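Local coordinates for protein succinylglutamate desuccinylase (Chromobacterium violaceum, PDB 1YW4) that probably hydrolyses N-succinyl-L-glutamate to succinate and glutamate with the help of one zinc ion per subunit, the last step of arginine breakdown by the AST pathway, at residues S4-Q9 with V65-L70; D16-W21 with L32-V37. All blocks are in the same frame, centred on the assembly; numbering follows the deposited sequence.

Contact 1: residues S4-Q9 with V65-L70; sequences SPSFLQ and VVDGML
Asp67, on helix 61-75, reaches with both carboxylate oxygens to the N-terminal end of the short helix 7-12, where Ser6 OG and Leu8 N bond to it. The contact thus ties this N-terminal helix to a helix of the catalytic domain. Asp67 CG stands anti to the backbone N (chi1 -167°), which carries it toward helix 7-12.

The polar part is divided between the two oxygens, and aspartate suits the place because its carboxylate offers one acceptor to the hydroxyl and another to the N-H. Asp67 OD2 accepts a hydrogen bond from Ser6 OG at 2.7 Å, met on the syn side and 22° out of the carboxylate plane. Asp67 OD1 accepts from Leu8 N, also at 2.7 Å; this bond is fairly straight at the hydrogen (162°), although the N-H approaches from well above the carboxylate plane. Phe7 N lies 3.0 Å from Asp67 OD1. Ser6 is the N-cap of helix 7-12: while Ser6 OG donates to Asp67, it accepts from Gln9 N at 3.2 Å. Serine suits the place because one hydroxyl can do both. Ser4 OG accepts from Ser6 N, an ST turn directly ahead of the N-cap.

The apolar part lies beside this network. Flat Phe7 offers a ring face to Leu70, whose CB sits 3.7 Å from the Phe7 centroid in a CH-pi contact displaced toward CD2. Leu70 CD1 meets Phe7 CB at 3.6 Å, and the two side chains cross obliquely. Phe7 also meets Trp21 edge-to-face, while Leu70 packs on Val86 and Phe88 of strand 83-88.

At the N-terminal end of a helix, whose first N-H groups point out along the axis, the partial positive charge would tend to favour the ionised Asp67.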
# COMPACT_ATOMS: atom_id res chain seq x y z
N SER A 4 -6.47 -17.39 47.63
CA SER A 4 -7.64 -17.13 46.79
C SER A 4 -7.68 -18.02 45.56
O SER A 4 -6.65 -18.30 44.94
CB SER A 4 -7.65 -15.66 46.35
OG SER A 4 -8.75 -15.39 45.50
N PRO A 5 -8.88 -18.49 45.18
CA PRO A 5 -9.02 -19.35 44.00
C PRO A 5 -8.82 -18.51 42.74
O PRO A 5 -8.60 -19.03 41.64
CB PRO A 5 -10.45 -19.87 44.13
CG PRO A 5 -11.17 -18.74 44.78
CD PRO A 5 -10.18 -18.28 45.84
N SER A 6 -8.90 -17.19 42.92
CA SER A 6 -8.72 -16.24 41.84
C SER A 6 -7.29 -15.70 41.83
O SER A 6 -6.84 -15.10 42.81
CB SER A 6 -9.70 -15.08 41.99
OG SER A 6 -9.44 -14.04 41.05
N PHE A 7 -6.59 -15.91 40.72
CA PHE A 7 -5.23 -15.42 40.57
C PHE A 7 -5.27 -13.90 40.61
O PHE A 7 -4.43 -13.26 41.24
CB PHE A 7 -4.64 -15.92 39.24
CG PHE A 7 -4.23 -17.38 39.26
CD1 PHE A 7 -2.90 -17.74 39.11
CD2 PHE A 7 -5.18 -18.38 39.45
CE1 PHE A 7 -2.50 -19.08 39.16
CE2 PHE A 7 -4.78 -19.73 39.50
CZ PHE A 7 -3.44 -20.07 39.35
N LEU A 8 -6.28 -13.32 39.96
CA LEU A 8 -6.43 -11.87 39.91
C LEU A 8 -6.57 -11.25 41.30
O LEU A 8 -5.86 -10.30 41.63
CB LEU A 8 -7.64 -11.51 39.04
CG LEU A 8 -8.06 -10.04 38.87
CD1 LEU A 8 -9.02 -9.67 39.96
CD2 LEU A 8 -6.84 -9.10 38.85
N GLN A 9 -7.46 -11.80 42.11
CA GLN A 9 -7.69 -11.28 43.45
C GLN A 9 -6.44 -11.42 44.32
O GLN A 9 -6.16 -10.56 45.17
CB GLN A 9 -8.87 -11.99 44.11
CG GLN A 9 -9.49 -11.17 45.21
CD GLN A 9 -9.91 -9.80 44.70
OE1 GLN A 9 -10.72 -9.68 43.78
NE2 GLN A 9 -9.34 -8.76 45.29
N VAL A 65 -11.48 -12.97 31.62
CA VAL A 65 -11.29 -14.14 30.77
C VAL A 65 -9.99 -14.86 31.12
O VAL A 65 -9.94 -16.09 31.18
CB VAL A 65 -11.27 -13.77 29.28
CG1 VAL A 65 -10.86 -14.99 28.43
CG2 VAL A 65 -12.65 -13.28 28.85
N VAL A 66 -8.93 -14.09 31.35
CA VAL A 66 -7.66 -14.69 31.72
C VAL A 66 -7.78 -15.35 33.09
O VAL A 66 -7.43 -16.51 33.26
CB VAL A 66 -6.53 -13.64 31.77
CG1 VAL A 66 -5.27 -14.25 32.39
CG2 VAL A 66 -6.22 -13.14 30.36
N ASP A 67 -8.30 -14.60 34.06
CA ASP A 67 -8.45 -15.12 35.40
C ASP A 67 -9.29 -16.41 35.43
O ASP A 67 -8.99 -17.33 36.20
CB ASP A 67 -9.08 -14.06 36.32
CG ASP A 67 -8.97 -14.42 37.78
OD1 ASP A 67 -7.84 -14.72 38.24
OD2 ASP A 67 -10.00 -14.40 38.47
N GLY A 68 -10.33 -16.48 34.61
CA GLY A 68 -11.15 -17.67 34.55
C GLY A 68 -10.35 -18.88 34.09
O GLY A 68 -10.49 -19.97 34.64
N MSE A 69 -9.50 -18.67 33.09
CA MSE A 69 -8.66 -19.73 32.56
C MSE A 69 -7.70 -20.22 33.63
O MSE A 69 -7.51 -21.42 33.78
CB MSE A 69 -7.84 -19.24 31.36
CG MSE A 69 -8.64 -18.90 30.11
SE MSE A 69 -7.47 -18.65 28.58
CE MSE A 69 -6.57 -17.05 29.15
N LEU A 70 -7.08 -19.30 34.37
CA LEU A 70 -6.14 -19.69 35.42
C LEU A 70 -6.83 -20.52 36.51
O LEU A 70 -6.27 -21.51 37.00
CB LEU A 70 -5.49 -18.46 36.05
CG LEU A 70 -4.63 -17.65 35.07
CD1 LEU A 70 -4.14 -16.36 35.72
CD2 LEU A 70 -3.47 -18.52 34.61

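Contact 2: residues D16-W21 with L32-V37; sequences DTRAEW and LAPGCV
The guanidinium of Arg18 lies with one face on Ala33, whose CA sits 3.6 Å above the plane and over its centre, while Thr17 CB lies in plane at the edge. Leu32 O and Pro34 CD approach the group obliquely. The setting is the open end of the beta hairpin of strands 20-23 and 27-33, where the second strand turns into strand 36-39 through a type II turn from Ala33 to Cys36. Gly35 occupies the turn position with positive phi (65°), readily adopted by glycine. Next to the turn, Leu32 and Ala33 both face Cys36 in a classic beta bulge.

A bend at chi2 (65°) brings Arg18 CD round, and the rest of the chain continues extended across the backbone of residues 32-34. Arginine suits this exposed place because its flat, charged end can cover a strand while remaining at the surface; the CB of Ala33 points away overall, and it is the backbone CA that meets the guanidinium. Ala33 also packs on Glu127 and Leu131 of helix 120-137, and Pro34 O accepts from Arg124. The one hydrogen bond between the segments is weak: Arg18 NE to Leu32 O, 3.2 Å long and bent to 122° at the hydrogen.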
# COMPACT_ATOMS: atom_id res chain seq x y z
N ASP A 16 0.62 -12.49 49.19
CA ASP A 16 2.04 -12.78 49.37
C ASP A 16 2.84 -11.92 48.39
O ASP A 16 2.64 -10.71 48.33
CB ASP A 16 2.31 -14.26 49.11
CG ASP A 16 1.39 -15.17 49.90
OD1 ASP A 16 1.42 -15.12 51.15
OD2 ASP A 16 0.63 -15.94 49.27
N THR A 17 3.73 -12.55 47.64
CA THR A 17 4.56 -11.86 46.66
C THR A 17 5.18 -12.81 45.63
O THR A 17 4.90 -12.69 44.43
CB THR A 17 5.70 -11.07 47.35
OG1 THR A 17 6.19 -11.80 48.48
CG2 THR A 17 5.22 -9.70 47.80
N ARG A 18 6.01 -13.74 46.09
CA ARG A 18 6.66 -14.69 45.20
C ARG A 18 6.36 -16.14 45.60
O ARG A 18 7.22 -17.01 45.50
CB ARG A 18 8.18 -14.47 45.21
CG ARG A 18 8.67 -13.44 44.19
CD ARG A 18 8.18 -12.03 44.47
NE ARG A 18 8.82 -11.06 43.59
CZ ARG A 18 8.64 -9.75 43.65
NH1 ARG A 18 7.82 -9.23 44.55
NH2 ARG A 18 9.28 -8.95 42.80
N ALA A 19 5.13 -16.38 46.04
CA ALA A 19 4.72 -17.72 46.45
C ALA A 19 4.54 -18.63 45.24
O ALA A 19 4.41 -18.17 44.11
CB ALA A 19 3.42 -17.63 47.23
N GLU A 20 4.56 -19.94 45.49
CA GLU A 20 4.35 -20.92 44.42
C GLU A 20 3.17 -21.79 44.81
O GLU A 20 3.08 -22.25 45.95
CB GLU A 20 5.60 -21.80 44.20
CG GLU A 20 5.37 -22.95 43.22
CD GLU A 20 6.60 -23.85 43.03
OE1 GLU A 20 7.51 -23.48 42.28
OE2 GLU A 20 6.65 -24.94 43.64
N TRP A 21 2.27 -22.01 43.86
CA TRP A 21 1.09 -22.84 44.08
C TRP A 21 1.18 -24.12 43.28
O TRP A 21 1.57 -24.12 42.11
CB TRP A 21 -0.19 -22.10 43.65
CG TRP A 21 -0.44 -20.81 44.34
CD1 TRP A 21 0.16 -20.35 45.48
CD2 TRP A 21 -1.42 -19.83 43.98
NE1 TRP A 21 -0.37 -19.13 45.84
CE2 TRP A 21 -1.35 -18.79 44.93
CE3 TRP A 21 -2.35 -19.72 42.93
CZ2 TRP A 21 -2.17 -17.66 44.88
CZ3 TRP A 21 -3.17 -18.60 42.87
CH2 TRP A 21 -3.07 -17.58 43.85
N LEU A 32 6.23 -14.37 40.06
CA LEU A 32 7.54 -13.77 39.81
C LEU A 32 7.62 -12.34 40.29
O LEU A 32 8.71 -11.82 40.52
CB LEU A 32 7.84 -13.83 38.31
CG LEU A 32 7.79 -15.20 37.63
CD1 LEU A 32 8.10 -15.03 36.15
CD2 LEU A 32 8.79 -16.17 38.27
N ALA A 33 6.46 -11.70 40.43
CA ALA A 33 6.37 -10.31 40.88
C ALA A 33 4.90 -10.05 41.09
O ALA A 33 4.08 -10.93 40.84
CB ALA A 33 6.92 -9.36 39.82
N PRO A 34 4.53 -8.85 41.58
CA PRO A 34 3.11 -8.57 41.79
C PRO A 34 2.35 -8.72 40.49
O PRO A 34 2.75 -8.19 39.45
CB PRO A 34 3.12 -7.14 42.32
CG PRO A 34 4.42 -7.08 43.09
CD PRO A 34 5.36 -7.76 42.13
N GLY A 35 1.25 -9.47 40.52
CA GLY A 35 0.48 -9.65 39.30
C GLY A 35 1.15 -10.41 38.17
O GLY A 35 0.61 -10.44 37.06
N CYS A 36 2.31 -11.01 38.40
CA CYS A 36 2.97 -11.78 37.35
C CYS A 36 3.14 -13.21 37.83
O CYS A 36 3.80 -13.45 38.84
CB CYS A 36 4.34 -11.17 37.01
SG CYS A 36 4.17 -9.42 36.49
N VAL A 37 2.53 -14.16 37.11
CA VAL A 37 2.59 -15.56 37.48
C VAL A 37 2.91 -16.48 36.29
O VAL A 37 2.29 -16.39 35.22
CB VAL A 37 1.26 -16.01 38.19
CG1 VAL A 37 0.07 -15.84 37.24
CG2 VAL A 37 1.37 -17.46 38.67

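Contacts 1 and 2 lie side by side, their centres 13 Å apart, on the same side of the chain's centre. Helix 7-12 and strand 20-23 are successive elements of the chain, so the first segments of both are close in sequence. Apolar packing around Phe7 joins them: Phe7 CZ lies 3.8 Å from Trp21 CE3, and Phe7 CD1 lies 4.0 Å from Val37 CG1. Phe7 therefore belongs to the interface with helix 61-75 and to the apolar packing with Trp21 of strand 20-23 and Val37 of strand 36-39. In contact 1 the side chain of Leu8 is about 12 Å from that of the zinc ligand Glu59, whereas contact 2 lies at the surface, away from the annotated sites.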